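Local coordinates for cell division control protein (Pyrococcus abyssi, PDB 6RPP) that is an intein, an element that in its native form probably splices itself out of an MCM-type replicative helicase precursor and joins the flanking segments, at residues D50-S55 with V63-A68; R67-W72 with D149-G154; T9-G14 with F158-I163. The protein carries 2 engineered substitutions. One frame throughout, in Å; residues are numbered along the deposited sequence.

Interaction 1 of 3, residues D50-S55 with V63-A68; sequences DIEVYS and VRKARA
Residues 50-55 and 63-68 run antiparallel as the two arms of a beta hairpin in the HINT fold, their axes 4.4 Å apart at closest approach and their directions 144° apart, so the ladder is clearly twisted. Hydrogen-bonded pairs are Ile51 with Ala68, Val53 with Ala66 and Ser55 with Arg64. The bonds are short from Ser55/Arg64 through Val53/Ala66, where Val53 N reaches Ala66 O at 2.8 Å nearly along the C=O axis, and the ladder loosens only at the other end, where Ile51 N to Ala68 O is weak. Between them, the non-hydrogen-bonded pairs Glu52/Arg67 and Tyr54/Lys65 bring CA-H groups up to carbonyl oxygens.

Small and apolar groups line the face of Ile51, Val53, Ala66 and Ala68. Val53 packs there on Phe158, and Ser55 OG, on the same face, bonds to Asn157 O. The other face carries Glu52, Tyr54, Lys65 and Arg67. CG of Tyr54 is anti to the carbonyl carbon (chi1 -74°), which lays the ring beside Lys65, the two side chains pointing the same way: Lys65 CG touches Tyr54 CE1 at 3.4 Å, and further along Lys65 CE meets Tyr54 OH. Glu52 comes obliquely to the same lysine, its OE1 3.3 Å from Lys65 CD. Rather than pairing directly, the two charges have a water between them, close to Glu52 OE2 and accepting from Lys65 NZ at 2.6 Å.

Arg67 bends at chi2 (-81°), which folds its guanidinium back over the neighbouring strand. Glu52 CB sits over the centre of one face of that group, 4.0 Å above its plane. The charge is met by Asp50, whose carboxylate crosses obliquely. Arg67 NH1 and Asp50 OD1 form a salt bridge at 2.9 Å, though its hydrogen bond is bent and weak, and a second water donates to both Asp50 OD1 and Ala68 O.

Interaction 2 of 3, residues R67-W72 with D149-G154; sequences RANIAW and DLQVPG
The outer strand 146-151 of the four-stranded antiparallel sheet of the HINT fold pairs here with strand 63-75, and the pairing breaks up as the chain leaves the sheet through Val152 and Pro153. At the regular end, Trp72 and Asp149 exchange two backbone bonds, Trp72 N to Asp149 O being 3.0 Å. Further along, a beta bulge on strand 63-75 disturbs the register: Asn69 and Ile70 together face Gln151. Asn69 N gives its hydrogen to Gln151 O, while Gln151 N reaches Ile70 O at 2.8 Å. Asn69 has a psi near zero (-4°), and Ile70 N is left buried without a partner.

Gln151 runs out extended, with CG anti to the backbone N (chi1 176°), and lies alongside Ile70. Its NE2 donates to Asn69 OD1 at 2.9 Å, landing on a lone pair in the carbonyl plane. The other end of the amide is also used: a water donates to Gln151 OE1 and accepts from Trp72 NE1 at 2.8 Å, in the plane of the indole. Together these bonds fix which way round the amide sits. Pro153 closes the far end, with its CD 3.4 Å from Arg67 O, and a further water donates to both Arg67 O and Pro153 O.

On the opposite face Ala68 CB meets Val152 CG2 at 4.0 Å, beside Phe158. Asp149 OD2 accepts from Ala168 N, tying this strand to the C-terminus. The edge strand pairs with a bulged neighbour and then runs into Val152-Pro153-Gly154, a sequence consistent with the conserved C-terminal splicing motif of inteins.

Interaction 3 of 3, residues T9-G14 with F158-I163; sequences TEVVLG and FLANGI
Asn161 is the first corner of a type I' beta turn from Ala160 to Ile163, at the tip of the C-terminal hairpin of the HINT fold, and it reaches across to residues 9-12 near the N-terminus. Its backbone is in the left-handed region (phi 57°), as the first corner of such a turn requires, and Gly162 takes the second. From CB the chain turns with CG anti to the carbonyl carbon (chi1 -79°). That swings the amide over Thr9, whose side chain it crosses at about a right angle, CG of Asn161 lying 4.0 Å from Thr9 CG2. OD1 at the tip takes a nearly straight bond from Glu10 N, at 2.9 Å; the donor stands above the carbonyl plane. ND2 passes on to Arg90 O, so both ends of the amide are held.

The backbone answers in the other direction: Asn161 N donates to Glu10 O at 3.2 Å. Main chain and side chain of one asparagine thus grip both backbone polar groups, N and O, of Glu10, whose carboxylate turns away to Arg18. Val11 and Ala160 form a single bridge here, and Val12 N bonds to Leu159 O at 3.1 Å.

Apolar groups fill in around these bonds. Thr9 CG2 presses on Ala160 CB at 3.6 Å. Phe158 has its ring carbon CG in the crowded position between backbone N and carbonyl carbon (chi1 53°), its CE1 meets Val11 CG2 at 4.0 Å, and both side chains also touch Ile21 of helix 21-35. Val12 and Leu159 lie side by side, and Val12 CG2 touches both CG and CD2 of Leu159.

Interactions 1 and 2 share Arg67 and Ala68 on strand 63-75, their centres about 9 Å apart, and together build three neighbouring strands of one antiparallel sheet. Interaction 3 lies about 10 Å from the first and 13 Å from the second, centre to centre. Along the chain it encloses both, since residues 9-14 come before and 158-163 after all the others. Phe158 packs on Leu150 and Val152, and Tyr54 O and Leu159 N probably hydrogen-bond, so the C-terminal hairpin rests on the sheet. The N-terminal segment 9-14 and the C-terminal hairpin are thereby held together, consistent with a splicing domain that has to join its two flanks.

Interaction 1 of 3, residues D50-S55 with V63-A68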
loop_
_atom_site.group_PDB
_atom_site.type_symbol
_atom_site.label_atom_id
_atom_site.label_comp_id
_atom_site.label_asym_id
_atom_site.label_seq_id
_atom_site.Cartn_x
_atom_site.Cartn_y
_atom_site.Cartn_z
ATOM N N ASP A 50 -2.402 15.082 -5.683
ATOM C CA ASP A 50 -3.837 15.071 -5.938
ATOM C C ASP A 50 -4.143 14.026 -7.015
ATOM O O ASP A 50 -4.208 14.340 -8.203
ATOM C CB ASP A 50 -4.322 16.469 -6.358
ATOM C CG ASP A 50 -5.820 16.558 -6.561
ATOM O OD1 ASP A 50 -6.580 15.606 -6.269
ATOM O OD2 ASP A 50 -6.273 17.654 -6.989
ATOM N N ILE A 51 -4.384 12.789 -6.609
ATOM C CA ILE A 51 -4.635 11.732 -7.571
ATOM C C ILE A 51 -5.858 10.943 -7.120
ATOM O O ILE A 51 -6.311 11.065 -5.982
ATOM C CB ILE A 51 -3.414 10.799 -7.736
ATOM C CG1 ILE A 51 -3.168 10.054 -6.446
ATOM C CG2 ILE A 51 -2.181 11.611 -8.078
ATOM C CD1 ILE A 51 -2.019 9.101 -6.570
ATOM N N GLU A 52 -6.429 10.197 -8.051
ATOM C CA GLU A 52 -7.638 9.423 -7.804
ATOM C C GLU A 52 -7.225 7.953 -7.728
ATOM O O GLU A 52 -6.589 7.439 -8.653
ATOM C CB GLU A 52 -8.657 9.669 -8.914
ATOM C CG GLU A 52 -9.973 8.993 -8.676
ATOM C CD GLU A 52 -10.975 9.336 -9.750
ATOM O OE1 GLU A 52 -12.037 9.895 -9.404
ATOM O OE2 GLU A 52 -10.690 9.068 -10.934
ATOM N N VAL A 53 -7.551 7.297 -6.619
ATOM C CA VAL A 53 -7.210 5.886 -6.431
ATOM C C VAL A 53 -8.539 5.175 -6.265
ATOM O O VAL A 53 -9.593 5.836 -6.259
ATOM C CB VAL A 53 -6.313 5.676 -5.220
ATOM C CG1 VAL A 53 -4.929 6.331 -5.485
ATOM C CG2 VAL A 53 -7.002 6.174 -3.979
ATOM N N TYR A 54 -8.491 3.855 -6.098
ATOM C CA TYR A 54 -9.661 3.070 -5.721
ATOM C C TYR A 54 -9.460 2.589 -4.290
ATOM O O TYR A 54 -8.385 2.083 -3.952
ATOM C CB TYR A 54 -9.860 1.861 -6.652
ATOM C CG TYR A 54 -10.387 2.261 -8.013
ATOM C CD1 TYR A 54 -11.739 2.559 -8.186
ATOM C CD2 TYR A 54 -9.537 2.368 -9.104
ATOM C CE1 TYR A 54 -12.213 2.930 -9.407
ATOM C CE2 TYR A 54 -10.010 2.723 -10.330
ATOM C CZ TYR A 54 -11.349 2.999 -10.476
ATOM O OH TYR A 54 -11.844 3.362 -11.693
ATOM N N SER A 55 -10.512 2.737 -3.482
ATOM C CA SER A 55 -10.475 2.335 -2.085
ATOM C C SER A 55 -11.630 1.416 -1.728
ATOM O O SER A 55 -12.748 1.582 -2.211
ATOM C CB SER A 55 -10.485 3.528 -1.211
ATOM O OG SER A 55 -9.396 4.376 -1.561
ATOM N N VAL A 63 -16.274 -0.840 -3.620
ATOM C CA VAL A 63 -15.059 -0.180 -4.104
ATOM C C VAL A 63 -15.451 1.170 -4.668
ATOM O O VAL A 63 -16.343 1.255 -5.525
ATOM C CB VAL A 63 -14.342 -1.016 -5.170
ATOM C CG1 VAL A 63 -13.077 -0.273 -5.671
ATOM C CG2 VAL A 63 -14.013 -2.381 -4.650
ATOM N N ARG A 64 -14.772 2.215 -4.214
ATOM C CA ARG A 64 -15.100 3.589 -4.565
ATOM C C ARG A 64 -13.854 4.328 -5.020
ATOM O O ARG A 64 -12.741 4.058 -4.564
ATOM C CB ARG A 64 -15.702 4.355 -3.373
ATOM C CG ARG A 64 -17.177 4.101 -3.100
ATOM C CD ARG A 64 -17.711 5.205 -2.217
ATOM N NE ARG A 64 -18.966 4.843 -1.568
ATOM C CZ ARG A 64 -19.042 4.308 -0.355
ATOM N NH1 ARG A 64 -17.932 4.084 0.344
ATOM N NH2 ARG A 64 -20.225 4.016 0.164
ATOM N N LYS A 65 -14.029 5.290 -5.918
ATOM C CA LYS A 65 -12.909 6.174 -6.218
ATOM C C LYS A 65 -12.715 7.137 -5.056
ATOM O O LYS A 65 -13.685 7.591 -4.434
ATOM C CB LYS A 65 -13.154 6.967 -7.517
ATOM C CG LYS A 65 -13.221 6.133 -8.774
ATOM C CD LYS A 65 -13.482 7.001 -10.005
ATOM C CE LYS A 65 -13.438 6.142 -11.262
ATOM N NZ LYS A 65 -13.964 6.839 -12.472
ATOM N N ALA A 66 -11.463 7.432 -4.753
ATOM C CA ALA A 66 -11.168 8.289 -3.625
ATOM C C ALA A 66 -9.906 9.057 -3.952
ATOM O O ALA A 66 -9.178 8.707 -4.883
ATOM C CB ALA A 66 -11.028 7.448 -2.325
ATOM N N ARG A 67 -9.704 10.178 -3.265
ATOM C CA ARG A 67 -8.523 10.999 -3.534
ATOM C C ARG A 67 -7.397 10.701 -2.535
ATOM O O ARG A 67 -7.642 10.496 -1.338
ATOM C CB ARG A 67 -8.899 12.488 -3.508
ATOM C CG ARG A 67 -9.675 12.948 -4.786
ATOM C CD ARG A 67 -8.732 13.229 -6.003
ATOM N NE ARG A 67 -9.432 13.357 -7.291
ATOM C CZ ARG A 67 -8.864 13.722 -8.449
ATOM N NH1 ARG A 67 -7.559 14.010 -8.520
ATOM N NH2 ARG A 67 -9.605 13.800 -9.553
ATOM N N ALA A 68 -6.158 10.612 -3.034
ATOM C CA ALA A 68 -4.986 10.556 -2.178
ATOM C C ALA A 68 -4.318 11.918 -2.183
ATOM O O ALA A 68 -4.259 12.564 -3.233
ATOM C CB ALA A 68 -3.994 9.492 -2.676
HETATM O O HOH W 1 -6.352 15.001 -3.338
HETATM O O HOH W 2 -12.607 9.104 -12.533
#

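Interaction 2 of 3, residues R67-W72 with D149-G154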
loop_
_atom_site.group_PDB
_atom_site.type_symbol
_atom_site.label_atom_id
_atom_site.label_comp_id
_atom_site.label_asym_id
_atom_site.label_seq_id
_atom_site.Cartn_x
_atom_site.Cartn_y
_atom_site.Cartn_z
ATOM N N ARG A 67 -9.704 10.178 -3.265
ATOM C CA ARG A 67 -8.523 10.999 -3.534
ATOM C C ARG A 67 -7.397 10.701 -2.535
ATOM O O ARG A 67 -7.642 10.496 -1.338
ATOM C CB ARG A 67 -8.899 12.488 -3.508
ATOM C CG ARG A 67 -9.675 12.948 -4.786
ATOM C CD ARG A 67 -8.732 13.229 -6.003
ATOM N NE ARG A 67 -9.432 13.357 -7.291
ATOM C CZ ARG A 67 -8.864 13.722 -8.449
ATOM N NH1 ARG A 67 -7.559 14.010 -8.520
ATOM N NH2 ARG A 67 -9.605 13.800 -9.553
ATOM N N ALA A 68 -6.158 10.612 -3.034
ATOM C CA ALA A 68 -4.986 10.556 -2.178
ATOM C C ALA A 68 -4.318 11.918 -2.183
ATOM O O ALA A 68 -4.259 12.564 -3.233
ATOM C CB ALA A 68 -3.994 9.492 -2.676
ATOM N N ASN A 69 -3.899 12.411 -1.000
ATOM C CA ASN A 69 -3.427 13.802 -0.946
ATOM C C ASN A 69 -2.028 14.003 -0.362
ATOM O O ASN A 69 -1.531 15.142 -0.381
ATOM C CB ASN A 69 -4.459 14.687 -0.196
ATOM C CG ASN A 69 -4.661 14.285 1.279
ATOM O OD1 ASN A 69 -4.294 13.228 1.676
ATOM N ND2 ASN A 69 -5.238 15.187 2.073
ATOM N N ILE A 70 -1.368 12.952 0.131
ATOM C CA ILE A 70 0.032 13.058 0.554
ATOM C C ILE A 70 0.803 11.839 0.045
ATOM O O ILE A 70 0.320 10.699 0.111
ATOM C CB ILE A 70 0.170 13.143 2.095
ATOM C CG1 ILE A 70 -0.572 14.343 2.689
ATOM C CG2 ILE A 70 1.646 13.115 2.512
ATOM C CD1 ILE A 70 0.176 15.623 2.559
ATOM N N ALA A 71 1.999 12.113 -0.476
ATOM C CA ALA A 71 2.958 11.120 -0.941
ATOM C C ALA A 71 4.096 11.028 0.078
ATOM O O ALA A 71 4.638 12.057 0.513
ATOM C CB ALA A 71 3.526 11.511 -2.294
ATOM N N TRP A 72 4.462 9.795 0.444
ATOM C CA TRP A 72 5.455 9.509 1.462
ATOM C C TRP A 72 6.623 8.729 0.890
ATOM O O TRP A 72 6.417 7.740 0.199
ATOM C CB TRP A 72 4.842 8.652 2.576
ATOM C CG TRP A 72 4.059 9.395 3.503
ATOM C CD1 TRP A 72 2.675 9.495 3.551
ATOM C CD2 TRP A 72 4.552 10.206 4.563
ATOM N NE1 TRP A 72 2.314 10.325 4.582
ATOM C CE2 TRP A 72 3.437 10.759 5.225
ATOM C CE3 TRP A 72 5.829 10.495 5.036
ATOM C CZ2 TRP A 72 3.572 11.588 6.327
ATOM C CZ3 TRP A 72 5.958 11.315 6.138
ATOM C CH2 TRP A 72 4.846 11.852 6.765
ATOM N N ASP A 149 4.497 5.304 0.344
ATOM C CA ASP A 149 3.123 5.168 0.816
ATOM C C ASP A 149 2.347 6.369 0.306
ATOM O O ASP A 149 2.928 7.343 -0.165
ATOM C CB ASP A 149 3.091 5.110 2.345
ATOM C CG ASP A 149 1.743 4.696 2.907
ATOM O OD1 ASP A 149 1.000 3.986 2.177
ATOM O OD2 ASP A 149 1.492 5.105 4.063
ATOM N N LEU A 150 1.018 6.284 0.415
ATOM C CA LEU A 150 0.133 7.383 0.071
ATOM C C LEU A 150 -0.829 7.579 1.224
ATOM O O LEU A 150 -1.115 6.639 1.960
ATOM C CB LEU A 150 -0.702 7.122 -1.175
ATOM C CG LEU A 150 0.127 6.817 -2.412
ATOM C CD1 LEU A 150 -0.843 6.257 -3.434
ATOM C CD2 LEU A 150 0.802 8.040 -2.891
ATOM N N GLN A 151 -1.330 8.791 1.392
ATOM C CA GLN A 151 -2.408 9.039 2.343
ATOM C C GLN A 151 -3.743 9.128 1.623
ATOM O O GLN A 151 -3.874 9.879 0.658
ATOM C CB GLN A 151 -2.178 10.304 3.151
ATOM C CG GLN A 151 -3.371 10.599 4.066
ATOM C CD GLN A 151 -3.177 11.802 4.935
ATOM O OE1 GLN A 151 -2.601 11.707 6.019
ATOM N NE2 GLN A 151 -3.633 12.960 4.456
ATOM N N VAL A 152 -4.744 8.381 2.105
ATOM C CA VAL A 152 -6.076 8.396 1.499
ATOM C C VAL A 152 -7.095 8.742 2.572
ATOM O O VAL A 152 -7.531 7.864 3.335
ATOM C CB VAL A 152 -6.446 7.062 0.836
ATOM C CG1 VAL A 152 -7.825 7.192 0.140
ATOM C CG2 VAL A 152 -5.355 6.666 -0.227
ATOM N N PRO A 153 -7.541 9.987 2.643
ATOM C CA PRO A 153 -8.436 10.372 3.728
ATOM C C PRO A 153 -9.699 9.553 3.716
ATOM O O PRO A 153 -10.296 9.323 2.664
ATOM C CB PRO A 153 -8.740 11.847 3.441
ATOM C CG PRO A 153 -7.428 12.290 2.792
ATOM C CD PRO A 153 -7.016 11.153 1.916
ATOM N N GLY A 154 -10.129 9.191 4.925
ATOM C CA GLY A 154 -11.341 8.444 5.168
ATOM C C GLY A 154 -10.994 6.973 5.140
ATOM O O GLY A 154 -10.975 6.301 6.184
HETATM O O HOH W 3 -10.014 10.559 0.029
HETATM O O HOH W 4 -0.042 11.205 5.896
#

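Interaction 3 of 3, residues T9-G14 with F158-I163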
loop_
_atom_site.group_PDB
_atom_site.type_symbol
_atom_site.label_atom_id
_atom_site.label_comp_id
_atom_site.label_asym_id
_atom_site.label_seq_id
_atom_site.Cartn_x
_atom_site.Cartn_y
_atom_site.Cartn_z
ATOM N N THR A 9 5.243 -1.467 -6.618
ATOM C CA THR A 9 3.823 -1.699 -6.339
ATOM C C THR A 9 3.015 -0.776 -7.247
ATOM O O THR A 9 3.245 0.424 -7.230
ATOM C CB THR A 9 3.529 -1.377 -4.885
ATOM O OG1 THR A 9 4.505 -2.059 -4.044
ATOM C CG2 THR A 9 2.119 -1.811 -4.469
ATOM N N GLU A 10 2.114 -1.331 -8.088
ATOM C CA GLU A 10 1.422 -0.516 -9.084
ATOM C C GLU A 10 0.036 -0.088 -8.593
ATOM O O GLU A 10 -0.847 -0.929 -8.359
ATOM C CB GLU A 10 1.306 -1.289 -10.405
ATOM C CG GLU A 10 2.659 -1.536 -11.050
ATOM C CD GLU A 10 2.647 -1.977 -12.504
ATOM O OE1 GLU A 10 1.552 -2.171 -13.118
ATOM O OE2 GLU A 10 3.782 -2.178 -13.057
ATOM N N VAL A 11 -0.147 1.216 -8.424
ATOM C CA VAL A 11 -1.400 1.804 -7.940
ATOM C C VAL A 11 -2.370 1.917 -9.095
ATOM O O VAL A 11 -2.017 2.454 -10.154
ATOM C CB VAL A 11 -1.130 3.195 -7.352
ATOM C CG1 VAL A 11 -2.396 3.821 -6.836
ATOM C CG2 VAL A 11 -0.073 3.064 -6.180
ATOM N N VAL A 12 -3.595 1.416 -8.900
ATOM C CA VAL A 12 -4.657 1.613 -9.888
ATOM C C VAL A 12 -5.232 3.025 -9.768
ATOM O O VAL A 12 -5.761 3.437 -8.726
ATOM C CB VAL A 12 -5.731 0.530 -9.733
ATOM C CG1 VAL A 12 -6.832 0.687 -10.808
ATOM C CG2 VAL A 12 -5.125 -0.824 -9.841
ATOM N N LEU A 13 -5.061 3.819 -10.810
ATOM C CA LEU A 13 -5.609 5.160 -10.824
ATOM C C LEU A 13 -7.049 5.136 -11.336
ATOM O O LEU A 13 -7.417 4.317 -12.184
ATOM C CB LEU A 13 -4.751 6.077 -11.701
ATOM C CG LEU A 13 -3.313 6.192 -11.221
ATOM C CD1 LEU A 13 -2.465 6.952 -12.261
ATOM C CD2 LEU A 13 -3.225 6.840 -9.872
ATOM N N GLY A 14 -7.886 6.010 -10.767
ATOM C CA GLY A 14 -9.271 6.064 -11.192
ATOM C C GLY A 14 -9.463 6.653 -12.557
ATOM O O GLY A 14 -10.574 6.594 -13.093
ATOM N N PHE A 158 -5.693 1.901 -0.615
ATOM C CA PHE A 158 -5.752 2.071 -2.076
ATOM C C PHE A 158 -5.467 0.734 -2.716
ATOM O O PHE A 158 -4.724 -0.089 -2.165
ATOM C CB PHE A 158 -4.762 3.138 -2.612
ATOM C CG PHE A 158 -3.332 2.897 -2.169
ATOM C CD1 PHE A 158 -2.460 2.101 -2.933
ATOM C CD2 PHE A 158 -2.834 3.462 -0.983
ATOM C CE1 PHE A 158 -1.171 1.825 -2.570
ATOM C CE2 PHE A 158 -1.521 3.209 -0.569
ATOM C CZ PHE A 158 -0.677 2.409 -1.344
ATOM N N LEU A 159 -6.079 0.517 -3.883
ATOM C CA LEU A 159 -5.849 -0.713 -4.659
ATOM C C LEU A 159 -4.512 -0.689 -5.367
ATOM O O LEU A 159 -4.224 0.226 -6.160
ATOM C CB LEU A 159 -6.961 -0.855 -5.685
ATOM C CG LEU A 159 -6.895 -2.119 -6.550
ATOM C CD1 LEU A 159 -6.952 -3.420 -5.710
ATOM C CD2 LEU A 159 -8.117 -2.004 -7.531
ATOM N N ALA A 160 -3.685 -1.719 -5.120
ATOM C CA ALA A 160 -2.420 -1.832 -5.823
ATOM C C ALA A 160 -2.020 -3.301 -5.822
ATOM O O ALA A 160 -2.185 -3.990 -4.822
ATOM C CB ALA A 160 -1.349 -0.957 -5.128
ATOM N N ASN A 161 -1.511 -3.751 -6.971
ATOM C CA ASN A 161 -1.089 -5.170 -7.129
ATOM C C ASN A 161 -2.259 -6.113 -6.822
ATOM O O ASN A 161 -2.046 -7.248 -6.360
ATOM C CB ASN A 161 0.121 -5.495 -6.262
ATOM C CG ASN A 161 1.421 -5.008 -6.853
ATOM O OD1 ASN A 161 1.426 -4.093 -7.676
ATOM N ND2 ASN A 161 2.524 -5.625 -6.469
ATOM N N GLY A 162 -3.491 -5.645 -7.070
ATOM C CA GLY A 162 -4.682 -6.424 -6.813
ATOM C C GLY A 162 -5.052 -6.580 -5.349
ATOM O O GLY A 162 -5.943 -7.382 -5.054
ATOM N N ILE A 163 -4.401 -5.830 -4.435
ATOM C CA ILE A 163 -4.632 -5.889 -2.997
ATOM C C ILE A 163 -5.118 -4.526 -2.511
ATOM O O ILE A 163 -4.665 -3.513 -3.021
ATOM C CB ILE A 163 -3.315 -6.273 -2.285
ATOM C CG1 ILE A 163 -2.860 -7.683 -2.725
ATOM C CG2 ILE A 163 -3.454 -6.197 -0.753
ATOM C CD1 ILE A 163 -1.450 -8.033 -2.292
HETATM O O HOH W 5 -5.938 2.471 -6.259
#